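Local coordinates for hydrolase, HAD superfamily, subfamily III A (Legionella pneumophila, PDB 3N1U), which probably hydrolyses 3-deoxy-D-manno-octulosonate 8-phosphate to 3-deoxy-D-manno-octulosonate and inorganic phosphate, a metal-dependent step of lipopolysaccharide biosynthesis, at residues D25-L30 with I67-Q72; K20-D25 with A114-D119; L30-L35 with L44-V49; I63-I68 with L83-Y88; M53-L58 with G157-L162. All blocks are in the same frame, centred on the assembly; numbering follows the deposited sequence. Where two conformers were deposited one is given.

Interaction 1 (D25-L30 with I67-Q72). With CA (calcium ion), chain B.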
# COMPACT_ATOMS: atom_id res chain seq x y z
N ASP A 25 12.38 16.26 -4.42
CA ASP A 25 11.06 16.40 -5.04
C ASP A 25 10.01 15.86 -4.05
O ASP A 25 10.37 15.15 -3.10
CB ASP A 25 11.03 15.56 -6.30
CG ASP A 25 9.66 15.59 -6.98
OD1 ASP A 25 9.04 16.67 -7.09
OD2 ASP A 25 9.23 14.52 -7.42
N VAL A 26 8.74 16.21 -4.25
CA VAL A 26 7.67 15.69 -3.37
C VAL A 26 7.02 14.41 -3.89
O VAL A 26 7.33 13.31 -3.44
CB VAL A 26 6.60 16.78 -3.07
CG1 VAL A 26 5.49 16.17 -2.20
CG2 VAL A 26 7.32 17.96 -2.34
N ASP A 27 6.13 14.53 -4.89
CA ASP A 27 5.29 13.41 -5.24
C ASP A 27 6.10 12.32 -5.91
O ASP A 27 6.74 12.60 -6.93
CB ASP A 27 4.23 13.88 -6.24
CG ASP A 27 3.24 14.83 -5.62
OD1 ASP A 27 2.37 14.38 -4.83
OD2 ASP A 27 3.31 16.02 -5.90
N GLY A 28 6.09 11.10 -5.36
CA GLY A 28 6.89 9.98 -5.94
C GLY A 28 8.25 9.80 -5.25
O GLY A 28 8.96 8.77 -5.46
N VAL A 29 8.63 10.79 -4.44
CA VAL A 29 9.93 10.79 -3.75
C VAL A 29 9.75 10.89 -2.24
O VAL A 29 10.14 9.98 -1.51
CB VAL A 29 10.89 11.90 -4.32
CG1 VAL A 29 12.21 12.05 -3.45
CG2 VAL A 29 11.24 11.63 -5.80
N LEU A 30 9.14 11.97 -1.76
CA LEU A 30 8.73 12.02 -0.37
C LEU A 30 7.37 11.30 -0.17
O LEU A 30 7.01 10.95 0.95
CB LEU A 30 8.67 13.48 0.09
CG LEU A 30 10.10 14.09 0.32
CD1 LEU A 30 9.96 15.59 0.49
CD2 LEU A 30 10.76 13.51 1.59
N ILE A 67 13.02 21.69 -0.91
CA ILE A 67 12.11 20.96 -1.78
C ILE A 67 11.86 21.76 -3.08
O ILE A 67 11.70 22.97 -3.05
CB ILE A 67 10.78 20.65 -1.07
CG1 ILE A 67 10.78 19.20 -0.52
CG2 ILE A 67 9.57 20.75 -2.08
CD1 ILE A 67 11.78 18.96 0.69
N ILE A 68 11.79 21.06 -4.22
CA ILE A 68 11.36 21.70 -5.48
C ILE A 68 10.31 20.75 -6.07
O ILE A 68 10.60 19.59 -6.40
CB ILE A 68 12.51 21.92 -6.51
CG1 ILE A 68 13.62 22.77 -5.90
CG2 ILE A 68 11.95 22.57 -7.81
CD1 ILE A 68 14.84 23.01 -6.84
N THR A 69 9.09 21.25 -6.19
CA THR A 69 7.99 20.37 -6.59
C THR A 69 7.10 21.03 -7.64
O THR A 69 6.98 22.28 -7.66
CB THR A 69 7.11 19.93 -5.36
OG1 THR A 69 6.05 19.11 -5.84
CG2 THR A 69 6.49 21.13 -4.67
N THR A 70 6.48 20.19 -8.49
CA THR A 70 5.38 20.62 -9.37
C THR A 70 4.05 20.75 -8.62
O THR A 70 3.19 21.57 -9.00
CB THR A 70 5.26 19.69 -10.60
OG1 THR A 70 6.54 19.63 -11.24
CG2 THR A 70 4.18 20.21 -11.62
N ALA A 71 3.89 19.98 -7.53
CA ALA A 71 2.68 20.05 -6.70
C ALA A 71 2.46 21.51 -6.24
O ALA A 71 3.41 22.24 -5.99
CB ALA A 71 2.78 19.07 -5.46
N GLN A 72 1.19 21.93 -6.17
CA GLN A 72 0.82 23.29 -5.76
C GLN A 72 -0.10 23.27 -4.53
O GLN A 72 -0.41 24.30 -3.97
CB GLN A 72 0.05 24.00 -6.88
CG GLN A 72 0.93 24.53 -8.02
CD GLN A 72 0.17 25.30 -9.07
OE1 GLN A 72 -0.97 24.97 -9.42
NE2 GLN A 72 0.80 26.36 -9.62
CA CA B . 7.82 13.55 -8.80
O HOH W 1 7.43 17.53 -9.31
O HOH W 2 6.13 15.20 -9.18
O HOH W 3 6.54 12.11 -10.23
O HOH W 4 9.00 14.75 -10.57
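I67 meets the loop 25-30 with two of its branches. CG2 of I67 lies 3.6 Å from CG2 of V26, the side chains crossing at about a right angle, while CD1 of I67 reaches tip to tip toward CD1 of L30. At I68 the main chain takes over: its carbonyl oxygen receives the CA-H of D25 in a nearly straight weak contact (CA to O 3.5 Å, 164° at the hydrogen). The same oxygen lies near OD1 of D25, and these two acceptors share a donor, K95, whose NZ bonds both. T69 lays CB against CG2 of V26 at 3.6 Å. With OG1 anti to its backbone N (chi1 179°), T69 accepts the N-H of A71 at 2.9 Å, an ST turn that bends the chain after the strand. T70 N gives its hydrogen to a water that donates in turn to OD1 of D25, 2.9 Å away. One carboxylate oxygen of D25 is thus held by water and lysine, and the other, OD2, binds calcium at 2.2 Å. A71 comes last, CB sitting 3.1 Å from OD2 of D27; OD1 of D27 pairs with K45, while the backbone O of D27 is a further calcium ligand. An Asp-x-Asp loop after a strand end, giving the metal one carboxylate and one carbonyl, fits the first signature motif of the HAD phosphatases.

Interaction 2 (K20-D25 with A114-D119). With CA (calcium ion), chain B.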
# COMPACT_ATOMS: atom_id res chain seq x y z
N LYS A 20 26.23 19.89 0.99
CA LYS A 20 25.87 20.88 1.96
C LYS A 20 24.36 21.18 1.90
O LYS A 20 23.83 21.87 2.77
CB LYS A 20 26.68 22.17 1.73
CG LYS A 20 28.13 21.96 2.23
CD LYS A 20 28.95 23.22 2.25
CE LYS A 20 30.19 22.92 3.12
NZ LYS A 20 31.07 24.10 3.23
N CYS A 21 23.67 20.67 0.89
CA CYS A 21 22.21 20.81 0.83
C CYS A 21 21.64 19.62 0.09
O CYS A 21 22.12 19.29 -1.00
CB CYS A 21 21.83 22.11 0.09
SG CYS A 21 20.02 22.38 -0.09
N LEU A 22 20.63 18.95 0.68
CA LEU A 22 19.83 17.97 -0.08
C LEU A 22 18.50 18.61 -0.58
O LEU A 22 17.76 19.22 0.23
CB LEU A 22 19.49 16.72 0.82
CG LEU A 22 18.48 15.77 0.14
CD1 LEU A 22 19.05 15.15 -1.17
CD2 LEU A 22 18.09 14.65 1.14
N ILE A 23 18.20 18.45 -1.87
CA ILE A 23 16.97 18.91 -2.44
C ILE A 23 16.12 17.68 -2.79
O ILE A 23 16.61 16.71 -3.41
CB ILE A 23 17.16 19.69 -3.80
CG1 ILE A 23 18.24 20.80 -3.68
CG2 ILE A 23 15.85 20.30 -4.23
CD1 ILE A 23 18.72 21.34 -5.07
N CYS A 24 14.85 17.71 -2.37
CA CYS A 24 13.93 16.62 -2.68
C CYS A 24 12.82 17.12 -3.51
O CYS A 24 12.30 18.21 -3.28
CB CYS A 24 13.28 16.01 -1.41
SG CYS A 24 14.46 15.39 -0.19
N ASP A 25 12.38 16.26 -4.42
CA ASP A 25 11.06 16.40 -5.04
C ASP A 25 10.01 15.86 -4.05
O ASP A 25 10.37 15.15 -3.10
CB ASP A 25 11.03 15.56 -6.30
CG ASP A 25 9.66 15.59 -6.98
OD1 ASP A 25 9.04 16.67 -7.09
OD2 ASP A 25 9.23 14.52 -7.42
N ALA A 114 22.91 17.73 -3.37
CA ALA A 114 22.32 16.46 -3.80
C ALA A 114 20.88 16.73 -4.22
O ALA A 114 20.25 17.68 -3.70
CB ALA A 114 22.40 15.39 -2.63
N TYR A 115 20.33 15.88 -5.11
CA TYR A 115 18.97 16.01 -5.58
C TYR A 115 18.41 14.60 -5.80
O TYR A 115 19.10 13.73 -6.41
CB TYR A 115 18.91 16.77 -6.94
CG TYR A 115 17.47 17.04 -7.35
CD1 TYR A 115 16.65 16.03 -7.87
CD2 TYR A 115 16.91 18.29 -7.19
CE1 TYR A 115 15.33 16.30 -8.25
CE2 TYR A 115 15.61 18.56 -7.55
CZ TYR A 115 14.83 17.56 -8.07
OH TYR A 115 13.53 17.87 -8.41
N ILE A 116 17.24 14.34 -5.23
CA ILE A 116 16.57 13.05 -5.35
C ILE A 116 15.20 13.23 -6.05
O ILE A 116 14.35 14.05 -5.65
CB ILE A 116 16.52 12.29 -3.98
CG1 ILE A 116 15.93 10.88 -4.17
CG2 ILE A 116 15.75 13.13 -2.90
CD1 ILE A 116 16.06 9.98 -2.89
N GLY A 117 15.04 12.48 -7.13
CA GLY A 117 13.96 12.70 -8.09
C GLY A 117 13.35 11.37 -8.54
O GLY A 117 13.93 10.31 -8.31
N ASP A 118 12.25 11.44 -9.27
CA ASP A 118 11.65 10.21 -9.87
C ASP A 118 11.17 10.34 -11.35
O ASP A 118 10.85 9.32 -11.98
CB ASP A 118 10.46 9.77 -9.01
CG ASP A 118 9.22 10.63 -9.24
OD1 ASP A 118 9.24 11.89 -9.04
OD2 ASP A 118 8.18 10.02 -9.60
N ASP A 119 11.07 11.57 -11.90
CA ASP A 119 10.42 11.72 -13.23
C ASP A 119 11.21 12.74 -14.11
O ASP A 119 12.18 13.38 -13.64
CB ASP A 119 8.90 12.06 -13.11
CG ASP A 119 8.06 11.48 -14.28
OD1 ASP A 119 8.61 11.33 -15.39
OD2 ASP A 119 6.85 11.18 -14.08
CA CA B . 7.82 13.55 -8.80
O HOH W 3 6.54 12.11 -10.23
O HOH W 2 6.13 15.20 -9.18
O HOH W 4 9.00 14.75 -10.57
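The two central strands of the parallel HAD sheet, 21-24 and 113-117, run side by side here, with C21, I23 and D25 bonded to A114 and I116 and the metal site at their C-terminal ends. Four backbone bonds of 2.9 to 3.2 Å hold the pair: A114 N to C21 O, I23 N to A114 O, I116 N to I23 O and D25 N to I116 O. The short axes diverge by 17°. On one sheet face CD1 of L22 rests on CB of A114, 3.7 Å away, and SG of C24 meets CG2 of I116. On the other, CD2 of Y115 packs on CB of I23 at 3.7 Å, the ring carrying I23 O over one face; the phenol OH goes on to D122 and K95. Beyond the strand ends, the carboxylates of D25 and D118 converge on calcium with their planes only 12° apart. D118 CG stands between its own backbone N and carbonyl carbon (chi1 77°), which brings the carboxylate round to the ion and lets OD1 of D118 bind calcium at 2.2 Å. Its second oxygen, OD2, accepts from a calcium-bound water at 2.7 Å and also bonds Q50 of the second subunit, which draws a neighbour into the second shell. Acidic ligands offered from adjacent strand ends, one following strand 21-24 and one strand 113-117, are the hallmark of the HAD metal site.

Interaction 3 (L30-L35 with L44-V49)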
# COMPACT_ATOMS: atom_id res chain seq x y z
N LEU A 30 9.14 11.97 -1.76
CA LEU A 30 8.73 12.02 -0.37
C LEU A 30 7.37 11.30 -0.17
O LEU A 30 7.01 10.95 0.95
CB LEU A 30 8.67 13.48 0.09
CG LEU A 30 10.10 14.09 0.32
CD1 LEU A 30 9.96 15.59 0.49
CD2 LEU A 30 10.76 13.51 1.59
N SER A 31 6.64 11.07 -1.28
CA SER A 31 5.45 10.21 -1.25
C SER A 31 5.64 8.99 -2.09
O SER A 31 6.60 8.94 -2.91
CB SER A 31 4.24 11.00 -1.72
OG SER A 31 4.24 11.11 -3.16
N ASP A 32 4.67 8.03 -1.96
CA ASP A 32 4.55 6.87 -2.82
C ASP A 32 4.19 7.22 -4.22
O ASP A 32 4.16 6.33 -5.10
CB ASP A 32 3.38 5.88 -2.35
CG ASP A 32 2.13 6.62 -1.75
OD1 ASP A 32 1.86 7.80 -2.07
OD2 ASP A 32 1.41 6.02 -0.87
N GLY A 33 3.87 8.48 -4.46
CA GLY A 33 3.38 8.81 -5.81
C GLY A 33 1.88 8.95 -5.91
O GLY A 33 1.36 9.37 -6.92
N LEU A 34 1.14 8.54 -4.85
CA LEU A 34 -0.32 8.53 -4.97
C LEU A 34 -0.88 9.87 -4.62
O LEU A 34 -0.39 10.55 -3.71
CB LEU A 34 -0.91 7.45 -4.01
CG LEU A 34 -0.54 6.01 -4.43
CD1 LEU A 34 -1.24 5.00 -3.42
CD2 LEU A 34 -0.99 5.65 -5.95
N LEU A 35 -1.96 10.21 -5.29
CA LEU A 35 -2.78 11.37 -5.01
C LEU A 35 -4.12 10.86 -4.59
O LEU A 35 -4.87 10.25 -5.40
CB LEU A 35 -2.91 12.19 -6.29
CG LEU A 35 -1.62 12.51 -7.03
CD1 LEU A 35 -2.05 13.16 -8.41
CD2 LEU A 35 -0.71 13.47 -6.20
N LEU A 44 -5.09 14.31 -0.57
CA LEU A 44 -4.16 13.99 0.50
C LEU A 44 -2.95 13.40 -0.16
O LEU A 44 -3.02 12.96 -1.32
CB LEU A 44 -4.77 12.95 1.45
CG LEU A 44 -6.06 13.27 2.14
CD1 LEU A 44 -7.23 12.66 1.36
CD2 LEU A 44 -6.04 12.63 3.54
N LYS A 45 -1.82 13.45 0.54
CA LYS A 45 -0.65 12.67 0.16
C LYS A 45 -0.17 11.95 1.42
O LYS A 45 -0.47 12.38 2.55
CB LYS A 45 0.53 13.54 -0.31
CG LYS A 45 0.16 14.58 -1.38
CD LYS A 45 1.35 15.48 -1.73
CE LYS A 45 0.99 16.47 -2.83
NZ LYS A 45 0.40 15.88 -4.13
N SER A 46 0.70 10.96 1.22
CA SER A 46 1.16 10.13 2.34
C SER A 46 2.67 10.22 2.40
O SER A 46 3.35 9.87 1.40
CB SER A 46 0.74 8.66 2.06
OG SER A 46 -0.69 8.65 1.96
N PHE A 47 3.22 10.68 3.55
CA PHE A 47 4.68 10.83 3.73
C PHE A 47 5.17 9.78 4.72
O PHE A 47 4.36 9.25 5.47
CB PHE A 47 4.97 12.23 4.28
CG PHE A 47 4.50 13.34 3.38
CD1 PHE A 47 5.32 13.76 2.31
CD2 PHE A 47 3.27 13.95 3.58
CE1 PHE A 47 4.90 14.77 1.39
CE2 PHE A 47 2.83 14.96 2.69
CZ PHE A 47 3.65 15.41 1.60
N HIS A 48 6.47 9.50 4.79
CA HIS A 48 6.92 8.42 5.63
C HIS A 48 7.74 9.00 6.80
O HIS A 48 8.60 9.86 6.61
CB HIS A 48 7.78 7.44 4.81
CG HIS A 48 7.99 6.14 5.52
ND1 HIS A 48 8.85 6.00 6.62
CD2 HIS A 48 7.43 4.93 5.32
CE1 HIS A 48 8.79 4.76 7.06
NE2 HIS A 48 7.93 4.08 6.29
N VAL A 49 7.45 8.55 8.00
CA VAL A 49 8.16 9.06 9.18
C VAL A 49 9.66 8.86 9.16
O VAL A 49 10.39 9.63 9.78
CB VAL A 49 7.61 8.45 10.47
CG1 VAL A 49 6.20 9.05 10.73
CG2 VAL A 49 7.68 6.89 10.45
O HOH W 5 8.41 10.71 3.05
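L30-L35 and L44-V49 face each other at the open end of the hairpin formed by strands 34-38 and 43-48, in a contact made by a water, side chains and CA-H groups, with no direct hydrogen bond between the segments. A water spans the gap beside L30 and H48: it donates to L30 O and accepts from H48 N at 2.9 Å. Next to it, CD1 of F47 comes within 3.5 Å of L30 O and 4.0 Å of L30 CB. S31 turns its CA toward S46 O at 3.4 Å in a bent contact, 134° at the hydrogen; that buried carbonyl has no hydrogen-bond partner in the model. The bend at S31-L34 is fastened within its own segment. S31 OG accepts from G33 N at 3.0 Å, an ST turn, and takes a second N-H from G28. D32 OD1 accepts from L34 N at 3.0 Å in an Asx turn, the donor standing above the carboxylate plane, 48° out of it. Further along, L35 and K45 lie side by side and point the same way, CD2 of L35 lying 3.4 Å from NZ of K45. The lysine chain bends at its last torsion (chi4 -54°), and NZ forms a salt bridge with D27. K45 and F47 also pack on V75 of helix 74-83, and H48 caps the start of helix 49-60. Strand 43-48 continues as antiparallel sheet into the third subunit, and L34 and L35 pair with a strand of the second, which places this hairpin within the tetramer interface.

Interaction 4 (I63-I68 with L83-Y88)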
# COMPACT_ATOMS: atom_id res chain seq x y z
N ILE A 63 23.32 20.36 7.72
CA ILE A 63 23.07 20.20 6.31
C ILE A 63 21.68 20.73 5.98
O ILE A 63 20.68 20.29 6.56
CB ILE A 63 23.27 18.75 5.82
CG1 ILE A 63 24.76 18.37 6.07
CG2 ILE A 63 22.86 18.60 4.32
CD1 ILE A 63 25.09 16.85 5.92
N GLN A 64 21.65 21.65 5.01
CA GLN A 64 20.36 22.24 4.68
C GLN A 64 19.49 21.30 3.81
O GLN A 64 19.96 20.36 3.16
CB GLN A 64 20.50 23.64 4.08
CG GLN A 64 19.16 24.32 3.83
CD GLN A 64 18.34 24.57 5.11
OE1 GLN A 64 17.75 23.65 5.72
NE2 GLN A 64 18.28 25.83 5.49
N VAL A 65 18.19 21.55 3.91
CA VAL A 65 17.21 20.77 3.16
C VAL A 65 16.32 21.71 2.37
O VAL A 65 15.89 22.74 2.89
CB VAL A 65 16.36 19.88 4.11
CG1 VAL A 65 15.18 19.21 3.29
CG2 VAL A 65 17.25 18.82 4.75
N ALA A 66 16.02 21.34 1.12
CA ALA A 66 15.08 22.09 0.31
C ALA A 66 14.19 21.17 -0.52
O ALA A 66 14.56 20.03 -0.84
CB ALA A 66 15.88 23.02 -0.63
N ILE A 67 13.02 21.69 -0.91
CA ILE A 67 12.11 20.96 -1.78
C ILE A 67 11.86 21.76 -3.08
O ILE A 67 11.70 22.97 -3.05
CB ILE A 67 10.78 20.65 -1.07
CG1 ILE A 67 10.78 19.20 -0.52
CG2 ILE A 67 9.57 20.75 -2.08
CD1 ILE A 67 11.78 18.96 0.69
N ILE A 68 11.79 21.06 -4.22
CA ILE A 68 11.36 21.70 -5.48
C ILE A 68 10.31 20.75 -6.07
O ILE A 68 10.60 19.59 -6.40
CB ILE A 68 12.51 21.92 -6.51
CG1 ILE A 68 13.62 22.77 -5.90
CG2 ILE A 68 11.95 22.57 -7.81
CD1 ILE A 68 14.84 23.01 -6.84
N LEU A 83 7.93 19.71 9.18
CA LEU A 83 9.36 19.38 9.18
C LEU A 83 10.31 20.56 9.43
O LEU A 83 11.51 20.37 9.59
CB LEU A 83 9.72 18.66 7.89
CG LEU A 83 9.09 17.27 7.74
CD1 LEU A 83 9.53 16.65 6.41
CD2 LEU A 83 9.40 16.35 8.94
N GLY A 84 9.76 21.77 9.49
CA GLY A 84 10.59 23.00 9.64
C GLY A 84 11.46 23.31 8.44
O GLY A 84 12.53 23.96 8.55
N ILE A 85 10.99 22.90 7.27
CA ILE A 85 11.73 23.16 6.03
C ILE A 85 11.28 24.48 5.45
O ILE A 85 10.12 24.59 5.04
CB ILE A 85 11.45 22.04 4.97
CG1 ILE A 85 12.16 20.76 5.44
CG2 ILE A 85 11.95 22.50 3.58
CD1 ILE A 85 11.71 19.47 4.85
N THR A 86 12.19 25.46 5.38
CA THR A 86 11.82 26.79 4.86
C THR A 86 12.16 27.02 3.38
O THR A 86 11.50 27.82 2.72
CB THR A 86 12.40 27.92 5.70
OG1 THR A 86 13.81 27.88 5.59
CG2 THR A 86 11.99 27.76 7.17
N HIS A 87 13.18 26.33 2.86
CA HIS A 87 13.55 26.52 1.46
C HIS A 87 12.72 25.61 0.59
O HIS A 87 13.08 24.44 0.40
CB HIS A 87 15.03 26.20 1.27
CG HIS A 87 15.93 27.14 2.00
ND1 HIS A 87 16.23 28.40 1.53
CD2 HIS A 87 16.58 27.02 3.18
CE1 HIS A 87 17.04 29.01 2.38
NE2 HIS A 87 17.28 28.19 3.38
N TYR A 88 11.59 26.10 0.06
CA TYR A 88 10.85 25.24 -0.88
C TYR A 88 10.04 25.94 -1.93
O TYR A 88 9.61 27.08 -1.74
CB TYR A 88 9.99 24.19 -0.16
CG TYR A 88 8.78 24.76 0.53
CD1 TYR A 88 8.88 25.32 1.81
CD2 TYR A 88 7.53 24.70 -0.07
CE1 TYR A 88 7.73 25.81 2.48
CE2 TYR A 88 6.37 25.21 0.58
CZ TYR A 88 6.48 25.76 1.85
OH TYR A 88 5.36 26.25 2.48
O HOH W 6 14.98 24.63 4.27
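The carbonyl oxygen of H87 is met by two groups of the neighbouring strand. I67 N donates to it at 3.0 Å, while A66 CA approaches at 3.1 Å in a more bent, weaker contact. In the reverse direction, Y88 CA lies 3.3 Å from I67 O. Where the strands part, a water bridges them, donating to V65 O and accepting from H87 N at 2.8 Å. Q64, described in one of its two deposited conformers, bends at chi2 (63°), and its OE1 accepts from V65 N at 2.8 Å. In that conformer the amide NE2 lies at the edge of the H87 ring, an approach that remains doubtful. On the sheet face that carries I67 and Y88, CB of I67 lies 3.7 Å from CB of Y88, whose phenol bonds D77. Separately, CD1 of I85 touches CG1 of V65 at 3.8 Å. Between these two segments of the beta-alpha-beta unit there is one direct bond, one water bridge and two CA-H contacts; I67 also bonds the backbone of Y89, where regular pairing continues. Water thus replaces direct pairing where the strands are still apart, from V65 to H87, and backbone bonding takes over from I67 on.

Interaction 5 (M53-L58 with G157-L162)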
# COMPACT_ATOMS: atom_id res chain seq x y z
N MSE A 53 12.39 11.92 9.64
CA MSE A 53 13.53 11.83 10.57
C MSE A 53 14.87 12.05 9.84
O MSE A 53 15.74 12.75 10.36
CB MSE A 53 13.52 10.47 11.30
CG MSE A 53 14.76 10.17 12.10
SE MSE A 53 14.77 11.35 13.68
CE MSE A 53 13.41 10.36 14.60
N GLY A 54 15.02 11.42 8.66
CA GLY A 54 16.20 11.66 7.77
C GLY A 54 16.48 13.14 7.54
O GLY A 54 17.61 13.65 7.75
N LEU A 55 15.44 13.86 7.15
CA LEU A 55 15.60 15.30 6.90
C LEU A 55 15.92 16.05 8.16
O LEU A 55 16.76 16.94 8.15
CB LEU A 55 14.34 15.84 6.20
CG LEU A 55 14.00 15.15 4.85
CD1 LEU A 55 12.77 15.83 4.20
CD2 LEU A 55 15.22 15.23 3.87
N LYS A 56 15.29 15.68 9.29
CA LYS A 56 15.63 16.35 10.54
C LYS A 56 17.05 16.06 11.01
O LYS A 56 17.69 16.93 11.65
CB LYS A 56 14.64 15.96 11.65
CG LYS A 56 13.22 16.50 11.45
CD LYS A 56 12.33 15.83 12.48
CE LYS A 56 10.99 16.53 12.58
NZ LYS A 56 10.23 15.86 13.69
N LEU A 57 17.52 14.85 10.72
CA LEU A 57 18.91 14.54 11.07
C LEU A 57 19.88 15.34 10.22
O LEU A 57 20.93 15.79 10.72
CB LEU A 57 19.20 13.05 10.89
CG LEU A 57 18.52 12.10 11.93
CD1 LEU A 57 18.59 10.60 11.55
CD2 LEU A 57 19.11 12.29 13.29
N LEU A 58 19.60 15.48 8.93
CA LEU A 58 20.51 16.33 8.13
C LEU A 58 20.56 17.72 8.72
O LEU A 58 21.64 18.32 8.92
CB LEU A 58 20.03 16.44 6.67
CG LEU A 58 20.22 15.19 5.79
CD1 LEU A 58 19.74 15.50 4.35
CD2 LEU A 58 21.68 14.79 5.79
N GLY A 157 10.93 5.33 2.68
CA GLY A 157 12.28 5.40 3.31
C GLY A 157 13.47 5.59 2.35
O GLY A 157 14.62 5.47 2.80
N ALA A 158 13.19 5.84 1.06
CA ALA A 158 14.28 6.09 0.07
C ALA A 158 15.04 7.39 0.43
O ALA A 158 16.25 7.43 0.37
CB ALA A 158 13.73 6.21 -1.34
N VAL A 159 14.31 8.45 0.80
CA VAL A 159 14.98 9.69 1.16
C VAL A 159 15.80 9.49 2.43
O VAL A 159 16.92 9.98 2.51
CB VAL A 159 13.91 10.83 1.36
CG1 VAL A 159 14.50 12.04 2.08
CG2 VAL A 159 13.34 11.24 -0.03
N ARG A 160 15.30 8.68 3.40
CA ARG A 160 16.08 8.41 4.61
C ARG A 160 17.41 7.70 4.21
O ARG A 160 18.47 7.97 4.79
CB ARG A 160 15.31 7.45 5.54
CG ARG A 160 16.12 7.01 6.75
CD ARG A 160 16.72 8.24 7.52
NE ARG A 160 17.28 7.81 8.78
CZ ARG A 160 16.54 7.51 9.86
NH1 ARG A 160 15.21 7.67 9.84
NH2 ARG A 160 17.11 7.06 10.98
N GLU A 161 17.32 6.80 3.23
CA GLU A 161 18.51 6.00 2.82
C GLU A 161 19.58 6.96 2.29
O GLU A 161 20.76 6.82 2.61
CB GLU A 161 18.06 5.06 1.71
CG GLU A 161 19.01 3.98 1.29
CD GLU A 161 18.36 3.05 0.20
OE1 GLU A 161 17.15 2.81 0.26
OE2 GLU A 161 19.09 2.64 -0.71
N LEU A 162 19.15 7.95 1.52
CA LEU A 162 20.08 9.02 1.05
C LEU A 162 20.62 9.89 2.21
O LEU A 162 21.82 10.23 2.25
CB LEU A 162 19.38 9.87 -0.05
CG LEU A 162 20.18 11.06 -0.61
CD1 LEU A 162 21.59 10.52 -1.01
CD2 LEU A 162 19.39 11.62 -1.78
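R160 spreads its side chain over one flank of helix 49-60, touching M53, G54 and L57. CD of R160 lies 3.5 Å from G54 CA, where the glycine allows the two backbones to come within 4.5 Å between the CA atoms of G54 and R160. Beyond it, NH1 of R160 meets CG of M53 at 3.4 Å, the two side chains running side by side; M53 is present as selenomethionine. CD1 of L57 sits over one face of the guanidinium, off toward its rim and 3.9 Å from NH2 of R160. On the other flank, CD2 of L55 touches CG1 of V159 at 3.7 Å, the side chains crossing at about a right angle. Torsions account for the arginine's course: CG is anti to the backbone N (chi1 174°), and a bend at chi2 (52°) turns the chain toward G54 and M53. Polar partners then fix the head. NE pairs with D164, NH1 bonds Q50 O, and NH2 forms a salt bridge with D119 of the third subunit, so each of the three nitrogens has a polar partner although an apolar methyl covers one face. The local axes of the two helices run 8.5 Å apart at 26°. Toward the sheet, L55 rests on L22 and V159 on C24; both helices thus pack on strand 21-24, and helix 49-60 also meets helix 173-181 through L57.

Overall arrangement
Read from the N terminus, interaction 2 closes a long loop from strand 21-24 to strand 113-117 and encloses interactions 1, 3 and 4. Interaction 1 then folds the loop after strand 21-24 onto the end of strand 64-68, sharing D25 and the calcium site with interaction 2; the hairpin contact of interaction 3 falls within the span it closes. Interaction 4 starts on strand 64-68, where interaction 1 ends, and adds the outer strand 87-89 to the sheet. Interaction 5 opens on helix 49-60, contains interaction 4 and crosses interactions 1 and 2, bringing helix 158-169 back onto the sheet. L30, V159 and L55 connect the hairpin, metal loop and helix pair.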